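Local coordinates for protein probable peptidyl-prolyl cis-trans isomerase (Mimivirus, PDB 2OSE) that probably catalyses peptidyl-prolyl cis-trans isomerisation as a cyclophilin and probably binds cyclosporin A, at residues V44-Q49 / G104-D109; P111-F116 / N140-S145. All coordinates share one frame; numbering follows the deposited sequence.

Contact 1. Residues V44-Q49 / G104-D109; sequences VENFVQ and GTVYCD
N46 reaches from helix 41-52 to the loop and takes the backbone N-H of V106 on its OD1. This is the one hydrogen bond between the two segments: V106 N lies 2.9 Å from N46 OD1, with an N-H...O angle of 152° and the donor tilted 28° out of the amide plane. In N46, chi1 (-177°) sets CG anti to the backbone N, and chi2 then turns OD1 to the V106 N-H. The same oxygen also sits 3.3 Å from T105 CA.

Van der Waals contacts flank the bond: V106 CG2 touches the N46 oxygen, 3.5 Å from OD1, while CG1 reaches Q49 CB at 3.9 Å. The Y107 ring has V106 CG2 over the centre of one face, and its CE2 lies 3.9 Å from CB of N46. Its OH stands 3.5 Å from CB of E45 and is hydrogen-bonded to the carbonyl of A42, in the first turn of the helix.

Within the loop, the N-H of T105 meets D109 OD1 at 3.2 Å, from above the carboxylate plane, while T105 OG1 pairs with the carbonyl of E110. The contact fastens the inverse gamma turn centred on Y107, between strands 89-92 and 128-135, onto a helix that packs F47 and V48 against L35, as in the cyclophilin fold, an antiparallel beta barrel capped by helices.

Contact 2. Residues P111-F116 / N140-S145; sequences PIPPVF and NRYYDS
I112 and Y143 pair through their backbones as a single antiparallel bridge, and this is where the contact is tight. I112 N gives its hydrogen to Y143 O at 3.1 Å, and Y143 N returns one to I112 O at 2.9 Å, arriving in the plane of that carbonyl. I112 O is also approached by CA of Y142, a CA-H...O contact of 3.5 Å. The side chain of I112 runs past the Y143 carbonyl and on to A42 and N46 of helix 41-52. Next along the chain, buried D144 bonds T146 OG1 through OD1, which also forms a salt bridge to R193 of a neighbouring subunit. The Y143 ring has I112 O and P114 CB at its edge. Its far end meets F116: the two side chains cross at about a right angle, with Y143 OH 3.5 Å from F116 CZ at the edge of the phenyl ring. The same hydroxyl is hydrogen-bonded to the carbonyl of D166, and F40 meets both rings edge-to-face.

Strand 141-142 belongs to the curled antiparallel sheet of the cyclophilin fold. Y142 is bonded by its backbone to Y134 of strand 128-135, and the next residue, Y143, turns its own N and O to I112 of the proline-rich loop.

The partly exposed side, formed by P111, P113, P114, R141 and Y142, relies on van der Waals contact between the segments. P111 CB is still close, 3.4 Å from Y142 CD1, but P113 CG is 4.2 Å from CE1 of that ring. P114, the centre of an inverse gamma turn, lays its ring against the R141 carbonyl, CD to O 3.4 Å, and has CG over one face of the guanidinium. The bend of R141 at chi3 (91°) sets NE 3.8 Å from P114 CB, and NE forms a salt bridge with D166.

Contact 1 and contact 2 follow each other along the chain, with their centres about 11 Å apart, and touch directly. The loop after strand 89-92 supplies one side of each, as 104-109 and then 111-116. The first lies against helix 41-52, the second against 140-145. Two joints tie them: G104 O is 3.0 Å from S145 N, a probable backbone hydrogen bond, with S145 OG bonded in turn to G104 N; and the N46 amide of contact 1 reaches contact 2, its ND2 packing 3.5 Å from I112 CD1 and 3.6 Å from S145 N. Contact 1 is buried and touched by no other chain, while contact 2 is only partly buried and borders the subunit interface.

Contact 1. Residues V44-Q49 / G104-D109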
loop_
_atom_site.group_PDB
_atom_site.type_symbol
_atom_site.label_atom_id
_atom_site.label_comp_id
_atom_site.label_asym_id
_atom_site.label_seq_id
_atom_site.Cartn_x
_atom_site.Cartn_y
_atom_site.Cartn_z
ATOM N N VAL A 44 15.664 21.558 -12.546
ATOM C CA VAL A 44 16.612 20.935 -13.507
ATOM C C VAL A 44 17.999 20.714 -12.896
ATOM O O VAL A 44 18.570 19.609 -13.000
ATOM C CB VAL A 44 16.675 21.753 -14.817
ATOM C CG1 VAL A 44 17.857 21.284 -15.727
ATOM C CG2 VAL A 44 15.365 21.609 -15.534
ATOM N N GLU A 45 18.550 21.744 -12.248
ATOM C CA GLU A 45 19.858 21.578 -11.610
ATOM C C GLU A 45 19.860 20.536 -10.501
ATOM O O GLU A 45 20.795 19.749 -10.393
ATOM C CB GLU A 45 20.470 22.934 -11.143
ATOM C CG GLU A 45 20.830 23.875 -12.293
ATOM C CD GLU A 45 21.909 23.340 -13.273
ATOM O OE1 GLU A 45 22.779 22.522 -12.896
ATOM O OE2 GLU A 45 21.876 23.771 -14.445
ATOM N N ASN A 46 18.791 20.494 -9.702
ATOM C CA ASN A 46 18.696 19.463 -8.683
ATOM C C ASN A 46 18.654 18.076 -9.335
ATOM O O ASN A 46 19.353 17.184 -8.910
ATOM C CB ASN A 46 17.445 19.679 -7.815
ATOM C CG ASN A 46 17.330 18.671 -6.675
ATOM O OD1 ASN A 46 18.280 18.469 -5.899
ATOM N ND2 ASN A 46 16.147 18.041 -6.555
ATOM N N PHE A 47 17.845 17.918 -10.380
ATOM C CA PHE A 47 17.787 16.639 -11.099
ATOM C C PHE A 47 19.162 16.242 -11.629
ATOM O O PHE A 47 19.644 15.143 -11.348
ATOM C CB PHE A 47 16.764 16.675 -12.237
ATOM C CG PHE A 47 16.522 15.317 -12.868
ATOM C CD1 PHE A 47 15.524 14.471 -12.373
ATOM C CD2 PHE A 47 17.300 14.880 -13.955
ATOM C CE1 PHE A 47 15.304 13.203 -12.929
ATOM C CE2 PHE A 47 17.088 13.606 -14.527
ATOM C CZ PHE A 47 16.084 12.775 -14.023
ATOM N N VAL A 48 19.800 17.136 -12.388
ATOM C CA VAL A 48 21.134 16.836 -12.927
ATOM C C VAL A 48 22.193 16.536 -11.851
ATOM O O VAL A 48 22.984 15.601 -12.005
ATOM C CB VAL A 48 21.637 17.942 -13.929
ATOM C CG1 VAL A 48 23.016 17.618 -14.441
ATOM C CG2 VAL A 48 20.713 18.092 -15.104
ATOM N N GLN A 49 22.226 17.303 -10.749
ATOM C CA GLN A 49 23.270 17.029 -9.749
ATOM C C GLN A 49 23.033 15.750 -8.987
ATOM O O GLN A 49 23.971 15.140 -8.488
ATOM C CB GLN A 49 23.468 18.201 -8.779
ATOM C CG GLN A 49 23.817 19.504 -9.458
ATOM C CD GLN A 49 25.002 19.400 -10.414
ATOM O OE1 GLN A 49 25.943 18.629 -10.196
ATOM N NE2 GLN A 49 24.966 20.200 -11.472
ATOM N N GLY A 104 14.785 14.371 -1.282
ATOM C CA GLY A 104 15.630 15.471 -0.836
ATOM C C GLY A 104 16.012 16.385 -1.969
ATOM O O GLY A 104 15.424 16.324 -3.052
ATOM N N THR A 105 16.980 17.257 -1.701
ATOM C CA THR A 105 17.492 18.209 -2.662
ATOM C C THR A 105 18.978 18.450 -2.389
ATOM O O THR A 105 19.462 18.191 -1.278
ATOM C CB THR A 105 16.711 19.561 -2.682
ATOM O OG1 THR A 105 17.152 20.426 -1.619
ATOM C CG2 THR A 105 15.183 19.362 -2.617
ATOM N N VAL A 106 19.692 18.933 -3.403
ATOM C CA VAL A 106 21.132 19.233 -3.291
ATOM C C VAL A 106 21.376 20.591 -2.590
ATOM O O VAL A 106 22.515 20.961 -2.299
ATOM C CB VAL A 106 21.853 19.220 -4.680
ATOM C CG1 VAL A 106 21.774 17.834 -5.331
ATOM C CG2 VAL A 106 21.280 20.311 -5.635
ATOM N N TYR A 107 20.299 21.324 -2.331
ATOM C CA TYR A 107 20.402 22.641 -1.716
ATOM C C TYR A 107 20.296 22.581 -0.185
ATOM O O TYR A 107 19.425 23.225 0.396
ATOM C CB TYR A 107 19.306 23.533 -2.289
ATOM C CG TYR A 107 19.238 23.503 -3.807
ATOM C CD1 TYR A 107 20.281 24.028 -4.582
ATOM C CD2 TYR A 107 18.128 22.963 -4.467
ATOM C CE1 TYR A 107 20.217 24.018 -5.983
ATOM C CE2 TYR A 107 18.045 22.963 -5.874
ATOM C CZ TYR A 107 19.103 23.483 -6.617
ATOM O OH TYR A 107 19.053 23.461 -7.985
ATOM N N CYS A 108 21.179 21.812 0.459
ATOM C CA CYS A 108 21.047 21.470 1.895
ATOM C C CYS A 108 19.648 20.930 2.237
ATOM O O CYS A 108 19.101 21.190 3.331
ATOM C CB CYS A 108 21.380 22.669 2.791
ATOM S SG CYS A 108 22.976 23.408 2.422
ATOM N N ASP A 109 19.068 20.191 1.285
ATOM C CA ASP A 109 17.731 19.617 1.420
ATOM C C ASP A 109 16.630 20.645 1.606
ATOM O O ASP A 109 15.527 20.313 2.063
ATOM C CB ASP A 109 17.702 18.563 2.528
ATOM C CG ASP A 109 18.439 17.308 2.139
ATOM O OD1 ASP A 109 17.938 16.571 1.249
ATOM O OD2 ASP A 109 19.534 17.077 2.700
#

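Contact 2. Residues P111-F116 / N140-S145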
loop_
_atom_site.group_PDB
_atom_site.type_symbol
_atom_site.label_atom_id
_atom_site.label_comp_id
_atom_site.label_asym_id
_atom_site.label_seq_id
_atom_site.Cartn_x
_atom_site.Cartn_y
_atom_site.Cartn_z
ATOM N N PRO A 111 13.596 22.830 0.350
ATOM C CA PRO A 111 12.561 22.770 -0.669
ATOM C C PRO A 111 12.922 23.644 -1.864
ATOM O O PRO A 111 13.556 24.703 -1.690
ATOM C CB PRO A 111 11.340 23.384 0.026
ATOM C CG PRO A 111 11.566 23.216 1.482
ATOM C CD PRO A 111 13.062 23.166 1.688
ATOM N N ILE A 112 12.506 23.229 -3.060
ATOM C CA ILE A 112 12.707 24.044 -4.258
ATOM C C ILE A 112 11.438 24.798 -4.603
ATOM O O ILE A 112 10.425 24.186 -4.880
ATOM C CB ILE A 112 13.157 23.189 -5.512
ATOM C CG1 ILE A 112 14.385 22.359 -5.172
ATOM C CG2 ILE A 112 13.414 24.100 -6.722
ATOM C CD1 ILE A 112 14.614 21.160 -6.098
ATOM N N PRO A 113 11.496 26.153 -4.604
ATOM C CA PRO A 113 10.345 26.987 -4.942
ATOM C C PRO A 113 9.922 26.865 -6.384
ATOM O O PRO A 113 10.756 26.552 -7.234
ATOM C CB PRO A 113 10.850 28.416 -4.670
ATOM C CG PRO A 113 11.936 28.233 -3.692
ATOM C CD PRO A 113 12.640 26.984 -4.182
ATOM N N PRO A 114 8.637 27.143 -6.668
ATOM C CA PRO A 114 8.160 27.054 -8.028
ATOM C C PRO A 114 8.569 28.284 -8.849
ATOM O O PRO A 114 7.722 28.988 -9.386
ATOM C CB PRO A 114 6.630 26.935 -7.875
ATOM C CG PRO A 114 6.304 27.456 -6.487
ATOM C CD PRO A 114 7.583 27.592 -5.720
ATOM N N VAL A 115 9.871 28.520 -8.951
ATOM C CA VAL A 115 10.354 29.606 -9.804
ATOM C C VAL A 115 10.705 29.041 -11.165
ATOM O O VAL A 115 11.796 28.517 -11.342
ATOM C CB VAL A 115 11.597 30.326 -9.213
ATOM C CG1 VAL A 115 11.954 31.531 -10.087
ATOM C CG2 VAL A 115 11.352 30.779 -7.792
ATOM N N PHE A 116 9.782 29.155 -12.109
ATOM C CA PHE A 116 9.942 28.557 -13.434
ATOM C C PHE A 116 10.624 29.492 -14.417
ATOM O O PHE A 116 10.691 30.717 -14.209
ATOM C CB PHE A 116 8.605 28.082 -14.018
ATOM C CG PHE A 116 7.884 27.083 -13.151
ATOM C CD1 PHE A 116 8.590 26.195 -12.348
ATOM C CD2 PHE A 116 6.496 27.035 -13.141
ATOM C CE1 PHE A 116 7.931 25.273 -11.542
ATOM C CE2 PHE A 116 5.832 26.121 -12.330
ATOM C CZ PHE A 116 6.560 25.231 -11.533
ATOM N N ASN A 140 1.647 25.962 0.558
ATOM C CA ASN A 140 2.557 26.430 -0.491
ATOM C C ASN A 140 3.177 25.230 -1.249
ATOM O O ASN A 140 3.571 24.251 -0.635
ATOM C CB ASN A 140 3.688 27.306 0.079
ATOM C CG ASN A 140 3.185 28.579 0.818
ATOM O OD1 ASN A 140 2.172 29.185 0.461
ATOM N ND2 ASN A 140 3.936 28.988 1.829
ATOM N N ARG A 141 3.296 25.377 -2.568
ATOM C CA ARG A 141 3.869 24.387 -3.491
ATOM C C ARG A 141 5.403 24.388 -3.532
ATOM O O ARG A 141 6.030 25.444 -3.630
ATOM C CB ARG A 141 3.268 24.658 -4.883
ATOM C CG ARG A 141 3.814 23.827 -6.055
ATOM C CD ARG A 141 2.923 23.957 -7.279
ATOM N NE ARG A 141 3.299 25.045 -8.208
ATOM C CZ ARG A 141 2.596 26.174 -8.412
ATOM N NH1 ARG A 141 1.453 26.408 -7.766
ATOM N NH2 ARG A 141 3.034 27.081 -9.283
ATOM N N TYR A 142 6.001 23.201 -3.456
ATOM C CA TYR A 142 7.450 23.022 -3.575
ATOM C C TYR A 142 7.766 21.755 -4.381
ATOM O O TYR A 142 6.896 20.942 -4.610
ATOM C CB TYR A 142 8.155 22.949 -2.211
ATOM C CG TYR A 142 8.183 24.272 -1.446
ATOM C CD1 TYR A 142 9.123 25.288 -1.757
ATOM C CD2 TYR A 142 7.253 24.525 -0.425
ATOM C CE1 TYR A 142 9.129 26.520 -1.051
ATOM C CE2 TYR A 142 7.249 25.767 0.281
ATOM C CZ TYR A 142 8.180 26.742 -0.042
ATOM O OH TYR A 142 8.167 27.927 0.666
ATOM N N TYR A 143 9.028 21.611 -4.772
ATOM C CA TYR A 143 9.502 20.462 -5.513
ATOM C C TYR A 143 10.708 19.903 -4.823
ATOM O O TYR A 143 11.337 20.559 -3.971
ATOM C CB TYR A 143 9.811 20.829 -6.966
ATOM C CG TYR A 143 8.596 21.282 -7.711
ATOM C CD1 TYR A 143 7.843 20.386 -8.464
ATOM C CD2 TYR A 143 8.181 22.603 -7.665
ATOM C CE1 TYR A 143 6.731 20.794 -9.137
ATOM C CE2 TYR A 143 7.062 23.017 -8.324
ATOM C CZ TYR A 143 6.328 22.110 -9.051
ATOM O OH TYR A 143 5.219 22.520 -9.753
ATOM N N ASP A 144 11.015 18.663 -5.166
ATOM C CA ASP A 144 12.196 18.012 -4.654
ATOM C C ASP A 144 12.764 17.059 -5.745
ATOM O O ASP A 144 12.561 17.285 -6.956
ATOM C CB ASP A 144 11.914 17.349 -3.263
ATOM C CG ASP A 144 10.738 16.358 -3.275
ATOM O OD1 ASP A 144 10.371 15.840 -4.375
ATOM O OD2 ASP A 144 10.178 16.080 -2.160
ATOM N N SER A 145 13.472 16.030 -5.303
ATOM C CA SER A 145 14.031 14.984 -6.163
ATOM C C SER A 145 13.002 14.058 -6.852
ATOM O O SER A 145 13.383 13.271 -7.736
ATOM C CB SER A 145 14.978 14.136 -5.318
ATOM O OG SER A 145 14.287 13.592 -4.191
#